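Local coordinates for uncharacterized HIT-like protein HP_0404 (Helicobacter pylori 26695, PDB 4ZGL) that probably acts as an adenosine 5'-monophosphoramidase of the histidine triad (HIT) family, hydrolysing adenosine phosphoramidates, at residues A[15-27]-A[55-69]. Numbering follows the deposited sequence.
Sequences SKILENERFLSFY and LMAQMTSFIFEVVEK
Leu-18 and Phe-23, one on each strand of the hairpin 15-27, meet the helix 55-69 opposite Val-66 and Met-59. The helix runs at 33° to strand 23-27, with axes 9.7 Å apart at closest approach, and the first strand, 16-19, runs roughly antiparallel to it. A classic beta bulge, in which Ile-17 and Leu-18 both face Ser-25, turns these two neighbouring residues toward the helix. Phe-62 fills the middle: a chi1 of -174° swings its ring away from the backbone N and up to the hairpin, where Phe-23 CB sits over the centre of one face, a CH-pi contact 3.6 Å from the centroid. The two rings are nearly parallel yet slid apart, with little overlap. Leu-18 CD2 packs on Phe-62 CE1 at 3.5 Å, while Val-66 CG1 touches both Leu-18 CB and Ser-25 CB. Such a helix laid across an antiparallel sheet belongs to the HIT fold; here the hairpin forms one margin of the sheet, and Phe-62 and Val-66 continue onto Val-39 and Ile-98 of inner strands. Toward the start of the helix, Phe-23 lies across Met-59, whose CB is 3.4 Å from CE1 of the Phe-23 ring. Leu-55 O approaches that ring at its edge, 3.3 Å from Phe-23 CZ, and the bend at chi3 of Met-59 returns its CE to the same ring. At the turn, Asn-20 OD1 accepts from both Arg-22 N and Phe-23 N (2.7 Å for the latter), an Asx turn through Arg-22 N, widened to an Asx motif by Phe-23 N, that steadies the amide while its ND2 lies 3.5 Å from Phe-62 CD1. At the far end, Lys-69 runs past Leu-18 CD1 to place NZ 3.3 Å from Ile-17 O, a weak hydrogen bond.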
# COMPACT_ATOMS: atom_id res chain seq x y z
N SER A 15 -1.34 0.47 22.04
CA SER A 15 0.11 0.60 22.14
C SER A 15 0.59 1.52 21.03
O SER A 15 1.05 1.07 19.98
CB SER A 15 0.80 -0.76 22.04
OG SER A 15 0.49 -1.56 23.16
N LYS A 16 0.47 2.82 21.29
CA LYS A 16 0.80 3.84 20.32
C LYS A 16 2.30 3.82 19.95
O LYS A 16 3.17 3.89 20.82
CB LYS A 16 0.35 5.20 20.86
CG LYS A 16 1.06 6.39 20.20
CD LYS A 16 0.77 7.76 20.77
CE LYS A 16 1.89 8.73 20.81
NZ LYS A 16 1.69 9.74 21.88
N ILE A 17 2.58 3.70 18.66
CA ILE A 17 3.94 3.69 18.14
C ILE A 17 4.36 5.12 17.83
O ILE A 17 5.38 5.60 18.32
CB ILE A 17 4.06 2.82 16.87
CG1 ILE A 17 3.82 1.34 17.25
CG2 ILE A 17 5.43 3.00 16.23
CD1 ILE A 17 3.57 0.42 16.08
N LEU A 18 3.56 5.79 17.00
CA LEU A 18 3.77 7.19 16.63
C LEU A 18 2.43 7.85 16.39
O LEU A 18 1.46 7.18 16.03
CB LEU A 18 4.64 7.29 15.37
CG LEU A 18 5.34 8.64 15.13
CD1 LEU A 18 6.66 8.83 15.90
CD2 LEU A 18 5.62 8.80 13.63
N GLU A 19 2.37 9.16 16.57
CA GLU A 19 1.16 9.93 16.33
C GLU A 19 1.49 11.33 15.83
O GLU A 19 2.55 11.89 16.14
CB GLU A 19 0.35 10.04 17.62
CG GLU A 19 -0.97 10.79 17.48
CD GLU A 19 -1.79 10.80 18.77
OE1 GLU A 19 -1.19 10.69 19.86
OE2 GLU A 19 -3.03 10.93 18.67
N ASN A 20 0.57 11.90 15.06
CA ASN A 20 0.69 13.29 14.63
C ASN A 20 -0.71 13.85 14.34
O ASN A 20 -1.70 13.14 14.56
CB ASN A 20 1.68 13.41 13.45
CG ASN A 20 1.05 13.13 12.10
OD1 ASN A 20 -0.15 12.89 11.99
ND2 ASN A 20 1.87 13.16 11.05
N GLU A 21 -0.79 15.10 13.88
CA GLU A 21 -2.08 15.81 13.74
C GLU A 21 -3.10 15.05 12.90
O GLU A 21 -4.29 15.15 13.15
CB GLU A 21 -2.02 17.26 13.08
CG GLU A 21 -0.69 18.07 13.09
CD GLU A 21 -0.15 18.33 14.48
OE1 GLU A 21 -0.93 18.24 15.46
OE2 GLU A 21 1.06 18.64 14.61
N ARG A 22 -2.62 14.34 11.87
CA ARG A 22 -3.51 13.69 10.91
C ARG A 22 -3.50 12.16 10.96
O ARG A 22 -4.42 11.53 10.44
CB ARG A 22 -3.18 14.16 9.49
CG ARG A 22 -3.59 15.59 9.19
CD ARG A 22 -3.23 15.96 7.76
NE ARG A 22 -3.48 17.35 7.35
CZ ARG A 22 -2.74 18.37 7.77
NH1 ARG A 22 -1.76 18.17 8.64
NH2 ARG A 22 -3.01 19.60 7.35
N PHE A 23 -2.47 11.55 11.57
CA PHE A 23 -2.33 10.09 11.57
C PHE A 23 -1.97 9.53 12.93
O PHE A 23 -1.53 10.25 13.83
CB PHE A 23 -1.27 9.66 10.56
CG PHE A 23 -1.56 10.07 9.16
CD1 PHE A 23 -2.38 9.30 8.35
CD2 PHE A 23 -1.03 11.25 8.65
CE1 PHE A 23 -2.66 9.69 7.05
CE2 PHE A 23 -1.30 11.64 7.36
CZ PHE A 23 -2.12 10.87 6.56
N LEU A 24 -2.16 8.23 13.07
CA LEU A 24 -1.85 7.52 14.30
C LEU A 24 -1.42 6.10 13.95
O LEU A 24 -2.02 5.45 13.09
CB LEU A 24 -3.08 7.48 15.21
CG LEU A 24 -2.96 6.69 16.51
CD1 LEU A 24 -2.81 7.60 17.72
CD2 LEU A 24 -4.16 5.78 16.70
N SER A 25 -0.38 5.62 14.63
CA SER A 25 0.09 4.25 14.44
C SER A 25 0.15 3.52 15.77
O SER A 25 0.43 4.12 16.81
CB SER A 25 1.47 4.22 13.79
OG SER A 25 1.86 2.90 13.45
N PHE A 26 -0.12 2.22 15.73
CA PHE A 26 -0.11 1.38 16.93
C PHE A 26 0.01 -0.09 16.57
O PHE A 26 -0.24 -0.49 15.44
CB PHE A 26 -1.38 1.62 17.76
CG PHE A 26 -2.66 1.45 16.98
CD1 PHE A 26 -3.32 0.23 16.95
CD2 PHE A 26 -3.19 2.52 16.27
CE1 PHE A 26 -4.49 0.08 16.23
CE2 PHE A 26 -4.36 2.37 15.55
CZ PHE A 26 -5.01 1.15 15.53
N TYR A 27 0.41 -0.90 17.55
CA TYR A 27 0.59 -2.33 17.35
C TYR A 27 -0.73 -3.06 17.21
O TYR A 27 -1.72 -2.73 17.87
CB TYR A 27 1.38 -2.94 18.51
CG TYR A 27 2.84 -2.56 18.53
CD1 TYR A 27 3.75 -3.16 17.67
CD2 TYR A 27 3.31 -1.59 19.42
CE1 TYR A 27 5.09 -2.81 17.68
CE2 TYR A 27 4.65 -1.24 19.44
CZ TYR A 27 5.53 -1.85 18.57
OH TYR A 27 6.86 -1.50 18.59
N LEU A 55 -3.53 13.48 0.92
CA LEU A 55 -3.46 12.93 2.27
C LEU A 55 -2.61 11.66 2.28
O LEU A 55 -1.97 11.35 3.29
CB LEU A 55 -4.86 12.63 2.77
CG LEU A 55 -5.03 12.19 4.23
CD1 LEU A 55 -4.65 13.30 5.20
CD2 LEU A 55 -6.46 11.73 4.45
N MET A 56 -2.62 10.94 1.17
CA MET A 56 -1.82 9.72 1.03
C MET A 56 -0.34 10.07 0.85
O MET A 56 0.53 9.28 1.19
CB MET A 56 -2.33 8.90 -0.14
CG MET A 56 -1.69 7.54 -0.30
SD MET A 56 -1.82 6.43 1.12
CE MET A 56 -0.69 5.10 0.69
N ALA A 57 -0.08 11.26 0.32
CA ALA A 57 1.28 11.81 0.30
C ALA A 57 1.78 11.98 1.73
O ALA A 57 2.90 11.57 2.06
CB ALA A 57 1.30 13.15 -0.42
N GLN A 58 0.95 12.57 2.58
CA GLN A 58 1.31 12.84 3.96
C GLN A 58 1.38 11.56 4.79
O GLN A 58 2.15 11.46 5.74
CB GLN A 58 0.31 13.82 4.58
CG GLN A 58 0.23 15.15 3.83
CD GLN A 58 -0.60 16.20 4.55
OE1 GLN A 58 -1.47 15.87 5.35
NE2 GLN A 58 -0.33 17.46 4.26
N MET A 59 0.57 10.56 4.42
CA MET A 59 0.61 9.25 5.05
C MET A 59 1.88 8.49 4.68
O MET A 59 2.46 7.81 5.52
CB MET A 59 -0.60 8.41 4.64
CG MET A 59 -0.72 7.10 5.41
SD MET A 59 -2.13 6.14 4.85
CE MET A 59 -3.24 6.25 6.25
N THR A 60 2.29 8.60 3.42
CA THR A 60 3.53 7.98 2.95
C THR A 60 4.71 8.50 3.77
O THR A 60 5.58 7.74 4.19
CB THR A 60 3.76 8.30 1.47
OG1 THR A 60 2.66 7.80 0.70
CG2 THR A 60 5.06 7.69 0.96
N SER A 61 4.71 9.81 3.98
CA SER A 61 5.70 10.46 4.83
C SER A 61 5.65 9.90 6.25
O SER A 61 6.68 9.60 6.85
CB SER A 61 5.46 11.97 4.84
OG SER A 61 6.62 12.66 5.23
N PHE A 62 4.44 9.77 6.78
CA PHE A 62 4.21 9.22 8.11
C PHE A 62 4.63 7.75 8.21
O PHE A 62 5.15 7.33 9.24
CB PHE A 62 2.73 9.36 8.49
CG PHE A 62 2.42 8.96 9.90
CD1 PHE A 62 2.78 9.79 10.96
CD2 PHE A 62 1.76 7.77 10.17
CE1 PHE A 62 2.49 9.43 12.26
CE2 PHE A 62 1.47 7.41 11.48
CZ PHE A 62 1.83 8.23 12.52
N ILE A 63 4.40 6.99 7.14
CA ILE A 63 4.77 5.57 7.11
C ILE A 63 6.29 5.39 7.22
O ILE A 63 6.76 4.50 7.93
CB ILE A 63 4.23 4.87 5.84
CG1 ILE A 63 2.72 4.66 5.98
CG2 ILE A 63 4.92 3.52 5.63
CD1 ILE A 63 2.02 4.31 4.68
N PHE A 64 7.04 6.25 6.53
CA PHE A 64 8.50 6.24 6.64
C PHE A 64 8.95 6.50 8.07
O PHE A 64 9.93 5.92 8.54
CB PHE A 64 9.13 7.28 5.70
CG PHE A 64 8.88 7.03 4.23
CD1 PHE A 64 8.84 5.75 3.71
CD2 PHE A 64 8.72 8.11 3.36
CE1 PHE A 64 8.62 5.54 2.35
CE2 PHE A 64 8.50 7.90 2.01
CZ PHE A 64 8.45 6.62 1.50
N GLU A 65 8.24 7.38 8.77
CA GLU A 65 8.56 7.67 10.17
C GLU A 65 8.31 6.48 11.09
O GLU A 65 9.07 6.25 12.03
CB GLU A 65 7.79 8.89 10.66
CG GLU A 65 8.22 10.19 10.00
CD GLU A 65 7.42 11.39 10.47
OE1 GLU A 65 6.79 11.33 11.55
OE2 GLU A 65 7.41 12.42 9.77
N VAL A 66 7.25 5.72 10.82
CA VAL A 66 6.95 4.60 11.70
C VAL A 66 7.94 3.46 11.50
O VAL A 66 8.52 3.01 12.47
CB VAL A 66 5.51 4.13 11.76
CG1 VAL A 66 4.59 5.25 12.26
CG2 VAL A 66 5.10 3.64 10.42
N VAL A 67 8.15 3.03 10.25
CA VAL A 67 9.09 1.93 9.97
C VAL A 67 10.50 2.24 10.45
O VAL A 67 11.25 1.32 10.80
CB VAL A 67 9.17 1.55 8.47
CG1 VAL A 67 7.85 0.94 8.02
CG2 VAL A 67 9.56 2.74 7.60
N GLU A 68 10.86 3.51 10.48
CA GLU A 68 12.19 3.88 10.95
C GLU A 68 12.21 3.89 12.49
O GLU A 68 13.18 3.43 13.08
CB GLU A 68 12.70 5.15 10.28
CG GLU A 68 12.89 6.35 11.19
CD GLU A 68 13.39 7.58 10.44
OE1 GLU A 68 13.68 7.46 9.22
OE2 GLU A 68 13.49 8.65 11.08
N LYS A 69 11.13 4.32 13.12
CA LYS A 69 10.98 4.15 14.57
C LYS A 69 11.00 2.68 14.98
O LYS A 69 11.62 2.32 15.98
CB LYS A 69 9.68 4.77 15.07
CG LYS A 69 9.61 4.80 16.58
CD LYS A 69 8.96 6.08 17.09
CE LYS A 69 8.97 6.19 18.58
NZ LYS A 69 8.41 5.08 19.40